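Local structure of dihydroxyacetone kinase (Citrobacter freundii, 1UN8) at residues P86-V91 against F118-E123; V108-G113 against K147-I152; G190-S195 against L215-H220. The protein catalyses the ATP-dependent phosphorylation of dihydroxyacetone to dihydroxyacetone phosphate, using magnesium or calcium ions and working as a homodimer. One frame throughout, in Å; residues are numbered along the deposited sequence.

Contact 1: P86-V91 against F118-E123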
loop_
_atom_site.group_PDB
_atom_site.type_symbol
_atom_site.label_atom_id
_atom_site.label_comp_id
_atom_site.label_asym_id
_atom_site.label_seq_id
_atom_site.Cartn_x
_atom_site.Cartn_y
_atom_site.Cartn_z
ATOM N N PRO A 86 -16.609 18.277 0.640
ATOM C CA PRO A 86 -17.826 18.050 -0.149
ATOM C C PRO A 86 -18.660 19.328 -0.034
ATOM O O PRO A 86 -18.431 20.131 0.871
ATOM C CB PRO A 86 -18.501 16.883 0.569
ATOM C CG PRO A 86 -17.404 16.245 1.380
ATOM C CD PRO A 86 -16.598 17.426 1.838
ATOM N N SER A 87 -19.612 19.527 -0.938
ATOM C CA SER A 87 -20.454 20.726 -0.893
ATOM C C SER A 87 -21.529 20.587 0.186
ATOM O O SER A 87 -21.850 19.477 0.608
ATOM C CB SER A 87 -21.137 20.937 -2.238
ATOM O OG SER A 87 -22.130 19.948 -2.443
ATOM N N VAL A 88 -22.082 21.716 0.634
ATOM C CA VAL A 88 -23.134 21.695 1.647
ATOM C C VAL A 88 -24.306 20.861 1.111
ATOM O O VAL A 88 -24.871 20.013 1.805
ATOM C CB VAL A 88 -23.624 23.126 1.958
ATOM C CG1 VAL A 88 -24.725 23.092 3.007
ATOM C CG2 VAL A 88 -22.466 23.965 2.447
ATOM N N ASP A 89 -24.640 21.113 -0.147
ATOM C CA ASP A 89 -25.711 20.417 -0.839
ATOM C C ASP A 89 -25.516 18.906 -0.724
ATOM O O ASP A 89 -26.441 18.152 -0.386
ATOM C CB ASP A 89 -25.681 20.817 -2.308
ATOM C CG ASP A 89 -27.056 21.006 -2.888
ATOM O OD1 ASP A 89 -27.877 20.055 -2.817
ATOM O OD2 ASP A 89 -27.310 22.117 -3.415
ATOM N N ALA A 90 -24.299 18.467 -1.015
ATOM C CA ALA A 90 -23.990 17.058 -0.959
ATOM C C ALA A 90 -24.262 16.464 0.414
ATOM O O ALA A 90 -24.932 15.435 0.526
ATOM C CB ALA A 90 -22.534 16.834 -1.353
ATOM N N VAL A 91 -23.752 17.107 1.461
ATOM C CA VAL A 91 -23.929 16.585 2.804
ATOM C C VAL A 91 -25.402 16.482 3.159
ATOM O O VAL A 91 -25.849 15.473 3.707
ATOM C CB VAL A 91 -23.202 17.458 3.863
ATOM C CG1 VAL A 91 -23.424 16.879 5.268
ATOM C CG2 VAL A 91 -21.714 17.509 3.561
ATOM N N PHE A 118 -20.371 20.623 6.557
ATOM C CA PHE A 118 -21.247 19.656 7.196
ATOM C C PHE A 118 -22.105 20.449 8.180
ATOM O O PHE A 118 -23.258 20.111 8.419
ATOM C CB PHE A 118 -20.453 18.592 7.958
ATOM C CG PHE A 118 -19.889 17.503 7.095
ATOM C CD1 PHE A 118 -18.786 17.733 6.286
ATOM C CD2 PHE A 118 -20.459 16.236 7.104
ATOM C CE1 PHE A 118 -18.255 16.715 5.499
ATOM C CE2 PHE A 118 -19.938 15.211 6.322
ATOM C CZ PHE A 118 -18.836 15.448 5.519
ATOM N N GLY A 119 -21.531 21.512 8.739
ATOM C CA GLY A 119 -22.246 22.338 9.693
ATOM C C GLY A 119 -23.462 23.035 9.102
ATOM O O GLY A 119 -24.566 22.914 9.634
ATOM N N LEU A 120 -23.281 23.778 8.015
ATOM C CA LEU A 120 -24.423 24.441 7.409
ATOM C C LEU A 120 -25.435 23.365 7.011
ATOM O O LEU A 120 -26.644 23.590 7.061
ATOM C CB LEU A 120 -24.006 25.247 6.180
ATOM C CG LEU A 120 -25.147 25.965 5.447
ATOM C CD1 LEU A 120 -26.074 26.656 6.441
ATOM C CD2 LEU A 120 -24.561 26.980 4.470
ATOM N N ALA A 121 -24.936 22.190 6.637
ATOM C CA ALA A 121 -25.809 21.088 6.250
ATOM C C ALA A 121 -26.674 20.640 7.429
ATOM O O ALA A 121 -27.880 20.467 7.289
ATOM C CB ALA A 121 -24.983 19.908 5.732
ATOM N N ALA A 122 -26.048 20.442 8.581
ATOM C CA ALA A 122 -26.767 20.027 9.775
ATOM C C ALA A 122 -27.852 21.057 10.106
ATOM O O ALA A 122 -28.972 20.700 10.484
ATOM C CB ALA A 122 -25.798 19.894 10.943
ATOM N N GLU A 123 -27.505 22.333 9.955
ATOM C CA GLU A 123 -28.433 23.413 10.243
ATOM C C GLU A 123 -29.626 23.369 9.316
ATOM O O GLU A 123 -30.764 23.522 9.757
ATOM C CB GLU A 123 -27.733 24.770 10.122
ATOM C CG GLU A 123 -26.654 24.963 11.161
ATOM C CD GLU A 123 -27.200 24.848 12.567
ATOM O OE1 GLU A 123 -26.461 24.378 13.463
ATOM O OE2 GLU A 123 -28.371 25.237 12.780
#
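Val91, one turn into helix 88-98, meets Phe118 and Ala121 of helix 112-127 with every atom of its branched end. Its CB lies 3.6 Å from Ala121 CB. CG1, anti to the backbone N (chi1 180°), reaches the same methyl, with CG1 and Ala121 CB 3.4 Å apart, and also touches Phe118 CD2. CG2, beside the backbone N, stands over the centre of the Phe118 ring, 3.8 Å from the centroid and 2° off the normal, a CH-pi contact. The CB of Phe118 starts off away from the 86-91 segment, and the ring comes back to it, its CE1 meeting Pro86 CD. A turn before Val91, Val88 crosses Leu120 at about a right angle; its CG1 is 3.8 Å from Leu120 CG and also lies against Ala121 N. Helix 88-98 opens at Ser87, the N-cap, whose OG accepts from Ala90 N at 3.0 Å. Beyond the pair, Phe118 rests on Val108 of strand 104-109, and Pro86 on Asp114, a substrate-binding residue. The arrangement is typical of an alpha/beta domain: helices 88-98 and 112-127, which come before and after strand 104-109 in the chain, pack side by side against the parallel part of the sheet.

Contact 2: V108-G113 against K147-I152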
loop_
_atom_site.group_PDB
_atom_site.type_symbol
_atom_site.label_atom_id
_atom_site.label_comp_id
_atom_site.label_asym_id
_atom_site.label_seq_id
_atom_site.Cartn_x
_atom_site.Cartn_y
_atom_site.Cartn_z
ATOM N N VAL A 108 -17.065 14.334 11.740
ATOM C CA VAL A 108 -16.211 15.171 10.904
ATOM C C VAL A 108 -14.769 15.359 11.380
ATOM O O VAL A 108 -14.530 15.703 12.535
ATOM C CB VAL A 108 -16.843 16.562 10.736
ATOM C CG1 VAL A 108 -15.962 17.447 9.877
ATOM C CG2 VAL A 108 -18.214 16.415 10.109
ATOM N N LYS A 109 -13.814 15.148 10.472
ATOM C CA LYS A 109 -12.395 15.331 10.792
ATOM C C LYS A 109 -12.180 16.838 10.946
ATOM O O LYS A 109 -12.798 17.629 10.238
ATOM C CB LYS A 109 -11.510 14.747 9.681
ATOM C CG LYS A 109 -11.623 13.226 9.553
ATOM C CD LYS A 109 -10.560 12.617 8.622
ATOM C CE LYS A 109 -10.605 13.198 7.212
ATOM N NZ LYS A 109 -11.945 13.116 6.580
ATOM N N ASN A 110 -11.321 17.236 11.875
ATOM C CA ASN A 110 -11.097 18.657 12.136
ATOM C C ASN A 110 -10.441 19.469 11.021
ATOM O O ASN A 110 -9.226 19.608 10.974
ATOM C CB ASN A 110 -10.286 18.826 13.422
ATOM C CG ASN A 110 -10.585 20.135 14.133
ATOM O OD1 ASN A 110 -11.242 21.017 13.578
ATOM N ND2 ASN A 110 -10.100 20.267 15.370
ATOM N N TYR A 111 -11.257 19.996 10.121
ATOM C CA TYR A 111 -10.780 20.841 9.031
ATOM C C TYR A 111 -11.902 21.831 8.730
ATOM O O TYR A 111 -13.063 21.438 8.594
ATOM C CB TYR A 111 -10.326 19.983 7.848
ATOM C CG TYR A 111 -9.243 18.986 8.195
ATOM C CD1 TYR A 111 -9.549 17.647 8.400
ATOM C CD2 TYR A 111 -7.919 19.378 8.316
ATOM C CE1 TYR A 111 -8.565 16.728 8.717
ATOM C CE2 TYR A 111 -6.928 18.469 8.632
ATOM C CZ TYR A 111 -7.257 17.145 8.832
ATOM O OH TYR A 111 -6.273 16.237 9.146
ATOM N N THR A 112 -11.554 23.111 8.639
ATOM C CA THR A 112 -12.530 24.163 8.372
ATOM C C THR A 112 -13.550 23.820 7.291
ATOM O O THR A 112 -14.753 23.894 7.517
ATOM C CB THR A 112 -11.834 25.462 7.969
ATOM O OG1 THR A 112 -10.893 25.814 8.982
ATOM C CG2 THR A 112 -12.852 26.594 7.822
ATOM N N GLY A 113 -13.063 23.462 6.111
ATOM C CA GLY A 113 -13.957 23.128 5.015
ATOM C C GLY A 113 -15.047 22.140 5.398
ATOM O O GLY A 113 -16.215 22.347 5.089
ATOM N N LYS A 147 -4.733 25.072 18.377
ATOM C CA LYS A 147 -6.045 25.166 19.003
ATOM C C LYS A 147 -6.985 24.104 18.453
ATOM O O LYS A 147 -7.848 23.600 19.163
ATOM C CB LYS A 147 -6.643 26.558 18.752
ATOM C CG LYS A 147 -8.054 26.732 19.296
ATOM C CD LYS A 147 -8.519 28.180 19.253
ATOM C CE LYS A 147 -9.886 28.318 19.916
ATOM N NZ LYS A 147 -10.251 29.735 20.177
ATOM N N HIS A 148 -6.807 23.769 17.181
ATOM C CA HIS A 148 -7.651 22.787 16.515
ATOM C C HIS A 148 -6.872 21.596 15.973
ATOM O O HIS A 148 -6.458 21.599 14.814
ATOM C CB HIS A 148 -8.402 23.463 15.375
ATOM C CG HIS A 148 -9.172 24.671 15.806
ATOM N ND1 HIS A 148 -10.256 24.599 16.654
ATOM C CD2 HIS A 148 -8.999 25.984 15.525
ATOM C CE1 HIS A 148 -10.717 25.818 16.876
ATOM N NE2 HIS A 148 -9.971 26.676 16.203
ATOM N N PRO A 149 -6.671 20.557 16.804
ATOM C CA PRO A 149 -5.934 19.355 16.390
ATOM C C PRO A 149 -6.542 18.770 15.124
ATOM O O PRO A 149 -7.754 18.606 15.015
ATOM C CB PRO A 149 -6.096 18.411 17.582
ATOM C CG PRO A 149 -6.272 19.347 18.737
ATOM C CD PRO A 149 -7.183 20.408 18.177
ATOM N N ARG A 150 -5.697 18.452 14.163
ATOM C CA ARG A 150 -6.182 17.886 12.924
ATOM C C ARG A 150 -6.744 16.504 13.185
ATOM O O ARG A 150 -6.315 15.815 14.106
ATOM C CB ARG A 150 -5.048 17.775 11.912
ATOM C CG ARG A 150 -4.462 19.087 11.480
ATOM C CD ARG A 150 -3.063 18.877 10.933
ATOM N NE ARG A 150 -2.466 20.120 10.464
ATOM C CZ ARG A 150 -1.201 20.240 10.084
ATOM N NH1 ARG A 150 -0.391 19.186 10.119
ATOM N NH2 ARG A 150 -0.746 21.413 9.667
ATOM N N GLY A 151 -7.716 16.114 12.366
ATOM C CA GLY A 151 -8.305 14.798 12.484
ATOM C C GLY A 151 -7.658 13.901 11.439
ATOM O O GLY A 151 -7.676 14.210 10.247
ATOM N N ILE A 152 -7.081 12.792 11.897
ATOM C CA ILE A 152 -6.426 11.849 11.008
ATOM C C ILE A 152 -6.891 10.396 11.233
ATOM O O ILE A 152 -8.028 10.163 11.600
ATOM C CB ILE A 152 -4.884 11.981 11.155
ATOM C CG1 ILE A 152 -4.469 11.648 12.600
ATOM C CG2 ILE A 152 -4.448 13.420 10.759
ATOM C CD1 ILE A 152 -3.359 12.513 13.131
HETATM O O HOH W 1 -11.096 22.154 17.534
HETATM O O HOH W 2 -7.321 21.894 11.727
#
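Asn110, centre of an inverse gamma turn, and its neighbour Tyr111 both meet the irregular 147-152 segment, each side chain using a backbone carbonyl as acceptor. Asn110 ND2 gives a weak bond to Pro149 O at 2.9 Å, bent to 127° at the hydrogen. Chi1 of -151° puts CG roughly anti to the backbone N. Water extends this contact: one molecule accepts from Asn110 ND2 at 3.0 Å and pairs with His148 ND1 in the plane of the imidazole, while a second donates to both Asn110 O and His148 O. The other end of the amide, OD1, is bonded to Arg115. Tyr111 OH donates to Gly151 O at 2.7 Å, from above the carbonyl plane and 50° out of it. Arg150 crosses the tyrosine at about a right angle, its CB 3.4 Å from Tyr111 OH and its CG beside CE2; its NH1 bonds to Pro223 O. The CA atoms of Lys109 and Gly151 come to 4.5 Å, an approach of the two backbones at a residue that has no side chain. Lys109, a substrate-binding residue, runs its CD past Gly151 O and sends NZ to His65. The phenol bond probably helps fix the tilt of the Tyr111 ring, which meets catalytic His220 edge-to-face, so the Gly151 carbonyl would act as a second-shell partner of the active site.

Contact 3: G190-S195 against L215-H220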
loop_
_atom_site.group_PDB
_atom_site.type_symbol
_atom_site.label_atom_id
_atom_site.label_comp_id
_atom_site.label_asym_id
_atom_site.label_seq_id
_atom_site.Cartn_x
_atom_site.Cartn_y
_atom_site.Cartn_z
ATOM N N GLY A 190 1.696 11.078 13.202
ATOM C CA GLY A 190 2.197 10.588 11.932
ATOM C C GLY A 190 3.576 11.112 11.578
ATOM O O GLY A 190 4.061 12.096 12.150
ATOM N N VAL A 191 4.221 10.441 10.632
ATOM C CA VAL A 191 5.544 10.846 10.193
ATOM C C VAL A 191 5.647 10.475 8.727
ATOM O O VAL A 191 5.064 9.470 8.303
ATOM C CB VAL A 191 6.661 10.127 10.996
ATOM C CG1 VAL A 191 6.646 8.635 10.707
ATOM C CG2 VAL A 191 8.017 10.736 10.661
ATOM N N ALA A 192 6.367 11.287 7.954
ATOM C CA ALA A 192 6.518 11.023 6.538
ATOM C C ALA A 192 7.897 11.389 6.001
ATOM O O ALA A 192 8.542 12.324 6.488
ATOM C CB ALA A 192 5.441 11.767 5.767
ATOM N N LEU A 193 8.344 10.631 5.000
ATOM C CA LEU A 193 9.632 10.865 4.366
ATOM C C LEU A 193 9.412 11.773 3.166
ATOM O O LEU A 193 10.327 12.462 2.722
ATOM C CB LEU A 193 10.262 9.544 3.926
ATOM C CG LEU A 193 10.459 8.556 5.079
ATOM C CD1 LEU A 193 11.242 7.328 4.595
ATOM C CD2 LEU A 193 11.180 9.245 6.229
ATOM N N SER A 194 8.196 11.778 2.641
ATOM C CA SER A 194 7.873 12.645 1.511
ATOM C C SER A 194 6.366 12.827 1.371
ATOM O O SER A 194 5.582 11.973 1.771
ATOM C CB SER A 194 8.458 12.103 0.197
ATOM O OG SER A 194 7.965 10.815 -0.096
ATOM N N SER A 195 5.958 13.958 0.815
ATOM C CA SER A 195 4.539 14.194 0.643
ATOM C C SER A 195 4.018 13.305 -0.488
ATOM O O SER A 195 4.740 12.450 -0.994
ATOM C CB SER A 195 4.276 15.663 0.351
ATOM O OG SER A 195 2.904 15.960 0.510
ATOM N N LEU A 215 7.994 14.960 10.965
ATOM C CA LEU A 215 7.047 14.506 11.962
ATOM C C LEU A 215 5.787 15.362 11.892
ATOM O O LEU A 215 5.863 16.594 11.859
ATOM C CB LEU A 215 7.662 14.609 13.359
ATOM C CG LEU A 215 6.757 14.155 14.498
ATOM C CD1 LEU A 215 6.521 12.664 14.375
ATOM C CD2 LEU A 215 7.400 14.461 15.832
ATOM N N GLY A 216 4.630 14.710 11.851
ATOM C CA GLY A 216 3.382 15.446 11.817
ATOM C C GLY A 216 2.879 15.952 10.481
ATOM O O GLY A 216 1.948 16.755 10.443
ATOM N N MET A 217 3.480 15.517 9.379
ATOM C CA MET A 217 2.991 15.962 8.075
ATOM C C MET A 217 1.496 15.596 8.001
ATOM O O MET A 217 1.097 14.469 8.336
ATOM C CB MET A 217 3.754 15.276 6.944
ATOM C CG MET A 217 3.364 15.785 5.569
ATOM S SD MET A 217 4.246 14.989 4.179
ATOM C CE MET A 217 5.892 15.774 4.356
ATOM N N GLY A 218 0.681 16.551 7.573
ATOM C CA GLY A 218 -0.751 16.329 7.477
ATOM C C GLY A 218 -1.193 15.385 6.378
ATOM O O GLY A 218 -0.445 15.151 5.426
ATOM N N ILE A 219 -2.411 14.850 6.504
ATOM C CA ILE A 219 -2.941 13.923 5.513
ATOM C C ILE A 219 -3.309 14.613 4.205
ATOM O O ILE A 219 -3.774 13.971 3.265
ATOM C CB ILE A 219 -4.161 13.159 6.049
ATOM C CG1 ILE A 219 -5.326 14.120 6.317
ATOM C CG2 ILE A 219 -3.760 12.399 7.296
ATOM C CD1 ILE A 219 -6.636 13.422 6.625
ATOM N N HIS A 220 -3.118 15.926 4.158
ATOM C CA HIS A 220 -3.373 16.675 2.937
ATOM C C HIS A 220 -2.027 17.258 2.526
ATOM O O HIS A 220 -1.939 18.082 1.630
ATOM C CB HIS A 220 -4.405 17.788 3.164
ATOM C CG HIS A 220 -5.753 17.282 3.578
ATOM N ND1 HIS A 220 -6.227 17.389 4.868
ATOM C CD2 HIS A 220 -6.700 16.602 2.885
ATOM C CE1 HIS A 220 -7.404 16.795 4.952
ATOM N NE2 HIS A 220 -7.714 16.309 3.763
#
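Leu215 and Val191 stand on the same face of the sheet as an antiparallel non-hydrogen-bonded pair, and Met217, just past the strand end, lies against Ala192 and Ser195. In the first pair the CA atoms are 4.3 Å apart; Val191 CG2 approaches Leu215 CA, and Leu215 CD1 ends 4.2 Å from Val191 CB and 3.4 Å from Gly190 O. Both side chains also pack on Met240 of helix 233-247. Gly190 O also accepts from Gly216 N at 2.7 Å, with 159° at the hydrogen and the donor 35° out of the carbonyl plane. Gly216 then takes up a positive phi of 83°, where a CB would be jammed against the preceding carbonyl oxygen, and the chain leaves the sheet. Met217 follows with CG anti to the backbone N and SD anti to CA, the chain extended until chi3 bends CE aside. Its CB faces Ala192 CB, and SD sits 3.8 Å from that methyl and 3.6 Å from Ser195 CA, bridging the strand and the segment after its corner at Leu193. CE comes within 4.0 Å of Ser195 N. The path beyond Met217 leads to His220, the active-site residue that forms the hemiaminal intermediate with the substrate during catalysis; its ring meets those of His61 and Phe83. A strand ending in a glycine-rich loop that delivers the catalytic residue is the active-site arrangement of this DhaK domain.

All three contacts belong to the DhaK domain, but they differ in chemistry with their place in it. Contacts 1 and 3 are buried and contact 2 only partly so. Contact 1 is apolar helix-to-helix packing; contact 2 joins a strand end to a loop through carbonyls and water; contact 3 mixes a strand pairing with methionine packing and belongs to the other six-stranded sheet. Contacts 1 and 2 share helix 112-127 and touch directly. Contacts 2 and 3 meet as Tyr111 and Ile152 press on Ile219, beside the active site. Contacts 1 and 3 do not touch, their nearest atoms about 9 Å apart. Each also reaches the second subunit.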